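R.Ecl18kI (Enterobacter cloacae, PDB 2GB7) recognises the double-stranded DNA sequence 5'-CCNGG-3' as a type II restriction endonuclease and cleaves it before the first C, flipping nucleotides out of the duplex. Local coordinates at residues I279-Q282 / I283-S287; V265-T268 / D269-E273; K30-D34 / L35-Q39. The protein carries 1 engineered substitution. All coordinates share one frame; numbering follows the deposited sequence.

Interaction 1. Residues I279-Q282 / I283-S287; sequences ILKQ and IEKYS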
loop_
_atom_site.group_PDB
_atom_site.type_symbol
_atom_site.label_atom_id
_atom_site.label_comp_id
_atom_site.label_asym_id
_atom_site.label_seq_id
_atom_site.Cartn_x
_atom_site.Cartn_y
_atom_site.Cartn_z
ATOM N N ILE F 279 26.412 17.763 -2.461
ATOM C CA ILE F 279 26.700 17.336 -3.830
ATOM C C ILE F 279 27.717 16.191 -3.830
ATOM O O ILE F 279 27.481 15.153 -4.465
ATOM C CB ILE F 279 27.251 18.503 -4.676
ATOM C CG1 ILE F 279 26.160 19.568 -4.896
ATOM C CG2 ILE F 279 27.767 17.988 -6.031
ATOM C CD1 ILE F 279 26.677 20.931 -5.446
ATOM N N LEU F 280 28.827 16.379 -3.100
ATOM C CA LEU F 280 29.901 15.373 -3.034
ATOM C C LEU F 280 29.362 14.045 -2.523
ATOM O O LEU F 280 29.750 12.988 -3.004
ATOM C CB LEU F 280 31.094 15.863 -2.194
ATOM C CG LEU F 280 31.954 16.976 -2.817
ATOM C CD1 LEU F 280 32.894 17.595 -1.799
ATOM C CD2 LEU F 280 32.738 16.482 -4.039
ATOM N N LYS F 281 28.454 14.112 -1.556
ATOM C CA LYS F 281 27.731 12.953 -1.041
ATOM C C LYS F 281 26.928 12.240 -2.130
ATOM O O LYS F 281 26.925 11.011 -2.241
ATOM C CB LYS F 281 26.771 13.447 0.035
ATOM C CG LYS F 281 26.206 12.405 0.952
ATOM C CD LYS F 281 26.827 12.502 2.337
ATOM C CE LYS F 281 26.483 13.832 3.014
ATOM N NZ LYS F 281 26.965 13.865 4.430
ATOM N N GLN F 282 26.240 13.018 -2.949
ATOM C CA GLN F 282 25.438 12.435 -4.015
ATOM C C GLN F 282 26.292 11.853 -5.137
ATOM O O GLN F 282 25.951 10.809 -5.680
ATOM C CB GLN F 282 24.447 13.462 -4.551
ATOM C CG GLN F 282 23.378 13.812 -3.523
ATOM C CD GLN F 282 22.563 14.997 -3.956
ATOM O OE1 GLN F 282 21.564 14.856 -4.679
ATOM N NE2 GLN F 282 22.968 16.176 -3.518
ATOM N N ILE F 283 27.420 12.490 -5.448
ATOM C CA ILE F 283 28.353 11.935 -6.437
ATOM C C ILE F 283 28.834 10.544 -5.994
ATOM O O ILE F 283 29.013 9.648 -6.831
ATOM C CB ILE F 283 29.560 12.852 -6.713
ATOM C CG1 ILE F 283 29.127 14.126 -7.436
ATOM C CG2 ILE F 283 30.610 12.123 -7.566
ATOM C CD1 ILE F 283 30.183 15.234 -7.402
ATOM N N GLU F 284 29.007 10.369 -4.683
ATOM C CA GLU F 284 29.399 9.078 -4.112
ATOM C C GLU F 284 28.359 8.017 -4.400
ATOM O O GLU F 284 28.698 6.913 -4.827
ATOM C CB GLU F 284 29.569 9.198 -2.605
ATOM C CG GLU F 284 30.275 8.031 -1.924
ATOM C CD GLU F 284 30.809 8.444 -0.569
ATOM O OE1 GLU F 284 30.151 9.270 0.087
ATOM O OE2 GLU F 284 31.885 7.961 -0.159
ATOM N N LYS F 285 27.098 8.367 -4.141
ATOM C CA LYS F 285 25.962 7.477 -4.363
ATOM C C LYS F 285 25.899 7.054 -5.821
ATOM O O LYS F 285 25.605 5.906 -6.126
ATOM C CB LYS F 285 24.645 8.152 -3.940
ATOM C CG LYS F 285 24.235 7.964 -2.466
ATOM C CD LYS F 285 25.373 8.263 -1.468
ATOM C CE LYS F 285 24.872 8.505 -0.055
ATOM N NZ LYS F 285 25.994 9.052 0.765
ATOM N N TYR F 286 26.211 7.983 -6.724
ATOM C CA TYR F 286 26.096 7.738 -8.168
ATOM C C TYR F 286 27.444 7.551 -8.851
ATOM O O TYR F 286 27.583 7.752 -10.065
ATOM C CB TYR F 286 25.296 8.883 -8.820
ATOM C CG TYR F 286 23.866 8.873 -8.356
ATOM C CD1 TYR F 286 23.034 7.782 -8.642
ATOM C CD2 TYR F 286 23.354 9.906 -7.591
ATOM C CE1 TYR F 286 21.725 7.747 -8.212
ATOM C CE2 TYR F 286 22.035 9.873 -7.143
ATOM C CZ TYR F 286 21.231 8.796 -7.471
ATOM O OH TYR F 286 19.933 8.752 -7.037
ATOM N N SER F 287 28.425 7.119 -8.065
ATOM C CA SER F 287 29.808 6.984 -8.498
ATOM C C SER F 287 29.955 6.249 -9.827
ATOM O O SER F 287 30.867 6.530 -10.596
ATOM C CB SER F 287 30.586 6.228 -7.427
ATOM O OG SER F 287 31.961 6.514 -7.525
#
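The ring of Tyr286 meets the carbonyl oxygen of Gln282 obliquely, CD2 coming within 3.3 Å of Gln282 O, while CB of Lys285 sits over one ring face, displaced toward the rim. Beyond the segments the ring packs against Phe25 with the planes at about 45°, and it also touches Val292 of helix 290-302. The same Gln282 O accepts the backbone N-H of Tyr286 at 3.0 Å, the last of four successive i to i+4 bonds that begin with Ile283 N to Ile279 O at 2.8 Å; Tyr286 is the first residue to leave helical geometry.

On the side of the helix that faces helix 290-302, Ile279 and Ile283 are one turn apart. CG2 of Ile279 lies 3.9 Å from CD1 of Ile283, and CD2 of Leu280 makes a longer apolar contact with the same methyl. With CG1 of Ile283 anti to its carbonyl carbon (chi1 -68°), this branch runs back past Ile279 O toward the preceding turn.

Lys281 and Lys285 lie side by side and point the same way. The chain of Lys285 bends at chi2 (49°), which lays CD 3.2 Å from Lys281 O and puts NZ 3.4 Å from CG of Lys281. Lys281 NZ and Lys285 NZ remain 6.1 Å apart, so methylene rather than like charge faces the Lys285 tip, which probably limits the repulsion between them.

The buried amide of Gln282 uses both its ends: NE2 donates to Asp140 OD1 and Ser278 O, and OE1 accepts from Val141 N. These bonds fix the rotation of the amide and join the last turns of helix 269-285 to strand 140-141.

Interaction 2. Residues V265-T268 / D269-E273; sequences VSYT and DSEKE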
loop_
_atom_site.group_PDB
_atom_site.type_symbol
_atom_site.label_atom_id
_atom_site.label_comp_id
_atom_site.label_asym_id
_atom_site.label_seq_id
_atom_site.Cartn_x
_atom_site.Cartn_y
_atom_site.Cartn_z
ATOM N N VAL F 265 23.501 32.974 -7.487
ATOM C CA VAL F 265 23.336 33.260 -6.070
ATOM C C VAL F 265 24.709 33.181 -5.395
ATOM O O VAL F 265 25.460 32.218 -5.578
ATOM C CB VAL F 265 22.269 32.313 -5.413
ATOM C CG1 VAL F 265 22.506 30.883 -5.813
ATOM C CG2 VAL F 265 22.240 32.445 -3.888
ATOM N N SER F 266 25.044 34.226 -4.644
ATOM C CA SER F 266 26.249 34.203 -3.833
ATOM C C SER F 266 25.914 33.651 -2.447
ATOM O O SER F 266 25.026 34.155 -1.744
ATOM C CB SER F 266 26.942 35.579 -3.783
ATOM O OG SER F 266 26.020 36.641 -3.597
ATOM N N TYR F 267 26.603 32.576 -2.091
ATOM C CA TYR F 267 26.429 31.947 -0.796
ATOM C C TYR F 267 27.532 32.371 0.152
ATOM O O TYR F 267 28.660 32.640 -0.269
ATOM C CB TYR F 267 26.465 30.426 -0.926
ATOM C CG TYR F 267 25.370 29.840 -1.789
ATOM C CD1 TYR F 267 24.067 29.746 -1.319
ATOM C CD2 TYR F 267 25.645 29.372 -3.071
ATOM C CE1 TYR F 267 23.058 29.216 -2.100
ATOM C CE2 TYR F 267 24.640 28.822 -3.868
ATOM C CZ TYR F 267 23.346 28.748 -3.362
ATOM O OH TYR F 267 22.334 28.219 -4.121
ATOM N N THR F 268 27.196 32.427 1.440
ATOM C CA THR F 268 28.198 32.515 2.501
ATOM C C THR F 268 29.110 31.302 2.387
ATOM O O THR F 268 28.722 30.289 1.804
ATOM C CB THR F 268 27.548 32.494 3.910
ATOM O OG1 THR F 268 26.836 31.262 4.108
ATOM C CG2 THR F 268 26.596 33.672 4.090
ATOM N N ASP F 269 30.311 31.393 2.944
ATOM C CA ASP F 269 31.249 30.275 2.875
ATOM C C ASP F 269 30.692 29.034 3.581
ATOM O O ASP F 269 30.851 27.907 3.092
ATOM C CB ASP F 269 32.624 30.687 3.423
ATOM C CG ASP F 269 33.212 31.898 2.688
ATOM O OD1 ASP F 269 33.020 32.030 1.460
ATOM O OD2 ASP F 269 33.883 32.725 3.340
ATOM N N SER F 270 30.009 29.257 4.705
ATOM C CA SER F 270 29.331 28.206 5.448
ATOM C C SER F 270 28.287 27.469 4.601
ATOM O O SER F 270 28.316 26.229 4.517
ATOM C CB SER F 270 28.669 28.790 6.698
ATOM O OG SER F 270 27.783 27.855 7.292
ATOM N N GLU F 271 27.375 28.216 3.974
ATOM C CA GLU F 271 26.365 27.566 3.125
ATOM C C GLU F 271 27.016 26.906 1.910
ATOM O O GLU F 271 26.618 25.814 1.505
ATOM C CB GLU F 271 25.245 28.521 2.681
ATOM C CG GLU F 271 24.095 27.776 1.964
ATOM C CD GLU F 271 22.815 28.586 1.797
ATOM O OE1 GLU F 271 21.791 27.985 1.408
ATOM O OE2 GLU F 271 22.837 29.820 2.013
ATOM N N LYS F 272 27.998 27.581 1.317
ATOM C CA LYS F 272 28.720 27.030 0.169
ATOM C C LYS F 272 29.365 25.685 0.496
ATOM O O LYS F 272 29.294 24.749 -0.309
ATOM C CB LYS F 272 29.770 28.028 -0.315
ATOM C CG LYS F 272 30.423 27.699 -1.634
ATOM C CD LYS F 272 31.389 28.807 -2.058
ATOM C CE LYS F 272 30.642 30.138 -2.293
ATOM N NZ LYS F 272 31.549 31.334 -2.324
ATOM N N GLU F 273 29.978 25.568 1.676
ATOM C CA GLU F 273 30.598 24.292 2.028
ATOM C C GLU F 273 29.577 23.182 2.345
ATOM O O GLU F 273 29.833 22.015 2.059
ATOM C CB GLU F 273 31.699 24.447 3.084
ATOM C CG GLU F 273 31.252 24.528 4.517
HETATM O O HOH W 1 24.202 32.186 1.830
#
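Thr268 OG1 accepts the backbone N-H of Glu271 at 3.1 Å, nearly straight, and thereby caps the N terminus of helix 269-285. The chi1 of 61° sets OG1 between the backbone N and carbonyl carbon of Thr268, turned toward the first turn of the helix. Its carbonyl oxygen is held as closely: Lys272 N donates to Thr268 O at 2.8 Å, and CB of Lys272 leans against the same oxygen.

Packing is also close beside the cap, where Tyr267 faces the helix. The carboxylate of Glu271 crosses the ring obliquely, the two planes 62° apart, with OE2 at the ring edge, near its plane and 3.6 Å from CD1. The extended glutamate chain, with CG anti to its backbone N (chi1 -172°), carries the carboxylate back over the cap to this edge. From there OE2 accepts from a water at 2.7 Å, and that water in turn receives the N-H of Thr268, so a solvent molecule closes a second link between cap residue and glutamate. The phenol oxygen of Tyr267 is hydrogen-bonded to Gln168 of helix 166-171, which Glu271 also touches.

The outer side is looser. The exposed side chains of Asp269 and Ser270 come nearest to Thr268 with their CB atoms, in loose contacts. Lys272 is also loosely held, its NZ 3.8 Å from Tyr267 O, though its side chain touches Leu303. A threonine N-cap accepting the N-H three residues ahead is the classic start of an alpha-helix; here it marks where the loop after helix 248-259 gives way to helix 269-285 at the protein surface.

Interaction 3. Residues K30-D34 / L35-Q39; sequences KTFCD and LGYDQ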
loop_
_atom_site.group_PDB
_atom_site.type_symbol
_atom_site.label_atom_id
_atom_site.label_comp_id
_atom_site.label_asym_id
_atom_site.label_seq_id
_atom_site.Cartn_x
_atom_site.Cartn_y
_atom_site.Cartn_z
ATOM N N LYS F 30 20.738 2.504 -17.631
ATOM C CA LYS F 30 21.042 1.770 -18.867
ATOM C C LYS F 30 20.096 2.167 -20.010
ATOM O O LYS F 30 20.538 2.416 -21.163
ATOM C CB LYS F 30 20.966 0.257 -18.599
ATOM C CG LYS F 30 21.420 -0.574 -19.789
ATOM C CD LYS F 30 21.231 -2.060 -19.460
ATOM C CE LYS F 30 21.565 -2.952 -20.631
ATOM N NZ LYS F 30 21.361 -4.387 -20.231
ATOM N N THR F 31 18.809 2.248 -19.672
ATOM C CA THR F 31 17.747 2.533 -20.630
ATOM C C THR F 31 17.872 3.974 -21.111
ATOM O O THR F 31 17.796 4.242 -22.304
ATOM C CB THR F 31 16.375 2.237 -20.002
ATOM O OG1 THR F 31 16.334 0.849 -19.659
ATOM C CG2 THR F 31 15.251 2.522 -20.981
ATOM N N PHE F 32 18.078 4.887 -20.169
ATOM C CA PHE F 32 18.360 6.305 -20.483
ATOM C C PHE F 32 19.445 6.468 -21.547
ATOM O O PHE F 32 19.258 7.180 -22.528
ATOM C CB PHE F 32 18.766 7.015 -19.202
ATOM C CG PHE F 32 18.923 8.533 -19.335
ATOM C CD1 PHE F 32 17.816 9.360 -19.188
ATOM C CD2 PHE F 32 20.186 9.111 -19.480
ATOM C CE1 PHE F 32 17.950 10.788 -19.197
ATOM C CE2 PHE F 32 20.335 10.520 -19.536
ATOM C CZ PHE F 32 19.212 11.351 -19.390
ATOM N N CYS F 33 20.566 5.797 -21.350
ATOM C CA CYS F 33 21.661 5.834 -22.302
ATOM C C CYS F 33 21.359 5.071 -23.602
ATOM O O CYS F 33 21.715 5.555 -24.692
ATOM C CB CYS F 33 22.932 5.322 -21.636
ATOM S SG CYS F 33 23.462 6.377 -20.276
ATOM N N ASP F 34 20.698 3.914 -23.491
ATOM C CA ASP F 34 20.368 3.096 -24.671
ATOM C C ASP F 34 19.469 3.846 -25.629
ATOM O O ASP F 34 19.594 3.708 -26.840
ATOM C CB ASP F 34 19.673 1.784 -24.291
ATOM C CG ASP F 34 20.627 0.728 -23.757
ATOM O OD1 ASP F 34 21.857 0.896 -23.843
ATOM O OD2 ASP F 34 20.120 -0.297 -23.245
ATOM N N LEU F 35 18.558 4.648 -25.087
ATOM C CA LEU F 35 17.636 5.420 -25.914
ATOM C C LEU F 35 18.189 6.768 -26.393
ATOM O O LEU F 35 17.486 7.516 -27.087
ATOM C CB LEU F 35 16.310 5.610 -25.175
ATOM C CG LEU F 35 15.496 4.347 -24.855
ATOM C CD1 LEU F 35 14.327 4.719 -23.944
ATOM C CD2 LEU F 35 14.993 3.622 -26.110
ATOM N N GLY F 36 19.426 7.082 -26.001
ATOM C CA GLY F 36 20.132 8.297 -26.443
ATOM C C GLY F 36 19.834 9.555 -25.649
ATOM O O GLY F 36 20.291 10.639 -26.023
ATOM N N TYR F 37 19.119 9.416 -24.532
ATOM C CA TYR F 37 18.717 10.608 -23.772
ATOM C C TYR F 37 19.880 11.308 -23.126
ATOM O O TYR F 37 19.779 12.484 -22.764
ATOM C CB TYR F 37 17.660 10.267 -22.714
ATOM C CG TYR F 37 16.354 9.870 -23.331
ATOM C CD1 TYR F 37 15.679 10.743 -24.173
ATOM C CD2 TYR F 37 15.765 8.638 -23.038
ATOM C CE1 TYR F 37 14.476 10.384 -24.752
ATOM C CE2 TYR F 37 14.547 8.294 -23.586
ATOM C CZ TYR F 37 13.916 9.164 -24.446
ATOM O OH TYR F 37 12.716 8.812 -25.011
ATOM N N ASP F 38 20.982 10.581 -22.973
ATOM C CA ASP F 38 22.188 11.134 -22.389
ATOM C C ASP F 38 22.894 12.109 -23.321
ATOM O O ASP F 38 23.929 12.648 -22.967
ATOM C CB ASP F 38 23.142 10.035 -21.914
ATOM C CG ASP F 38 23.691 9.170 -23.062
ATOM O OD1 ASP F 38 23.001 8.945 -24.080
ATOM O OD2 ASP F 38 24.844 8.723 -22.921
ATOM N N GLN F 39 22.351 12.295 -24.522
ATOM C CA GLN F 39 22.940 13.236 -25.468
ATOM C C GLN F 39 22.033 14.413 -25.812
ATOM O O GLN F 39 22.417 15.312 -26.572
ATOM C CB GLN F 39 23.408 12.499 -26.723
ATOM C CG GLN F 39 24.709 11.711 -26.509
ATOM C CD GLN F 39 25.797 12.561 -25.825
ATOM O OE1 GLN F 39 26.238 12.250 -24.713
ATOM N NE2 GLN F 39 26.216 13.635 -26.484
HETATM O O HOH W 2 23.665 7.711 -26.311
#
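Phe32 brings its ring face against CB of Tyr37 because CG is anti to the backbone N (chi1 -173°), which directs the ring past the helix end, while Tyr37, with chi1 -68°, leads its own ring away from the helix end and offers CB to the phenylalanine. That CB stands over one face of the Phe32 ring, 3.7 Å from its centroid, in a CH-pi contact displaced toward the rim. Alongside, CE2 of Phe32 approaches CA of Asp38 obliquely at 3.5 Å.

The backbone closes the helix in a Schellman motif. Tyr37 N donates to Phe32 O at 3.0 Å, and Gly36, whose phi is positive (85°), gives its N-H to Cys33 O from above the carbonyl plane, also at 3.0 Å. Cys33 O receives a further, weak bond from a water that donates more closely, at 2.6 Å, to OD1 of Asp38, linking the helix end to the 3-10 turn. On another flank, Thr31 and Leu35 run side by side, CG2 of Thr31 lying 3.8 Å from CD1 of Leu35.

Phe32 meets Tyr291 edge-to-face, and Tyr37 meets Tyr52 in the same way. Both Phe32 and Tyr37 also touch Phe45, so the end of helix 24-34 and the turn that follows pack among helices 42-47 and 49-77, with helix 290-302 reaching in through Tyr291.

In the fold
From the N terminus the chain first meets interaction 3, which ends helix 24-34 and turns toward helix 42-47. Much later, after the central mixed sheet and helix 248-259, interaction 2 starts helix 269-285, and interaction 1 ends it; their centres lie about 19 Å apart. All three are local, closing only single turns, and follow in series without nesting or crossing. Helix 290-302 touches interaction 3 through Tyr291 and interaction 1 through Tyr296 and Leu300, and the loop residue Leu303 just after it touches interaction 2. Interaction 1 also reaches strand 140-141, at one edge of the sheet, while interaction 2 touches helix 166-171.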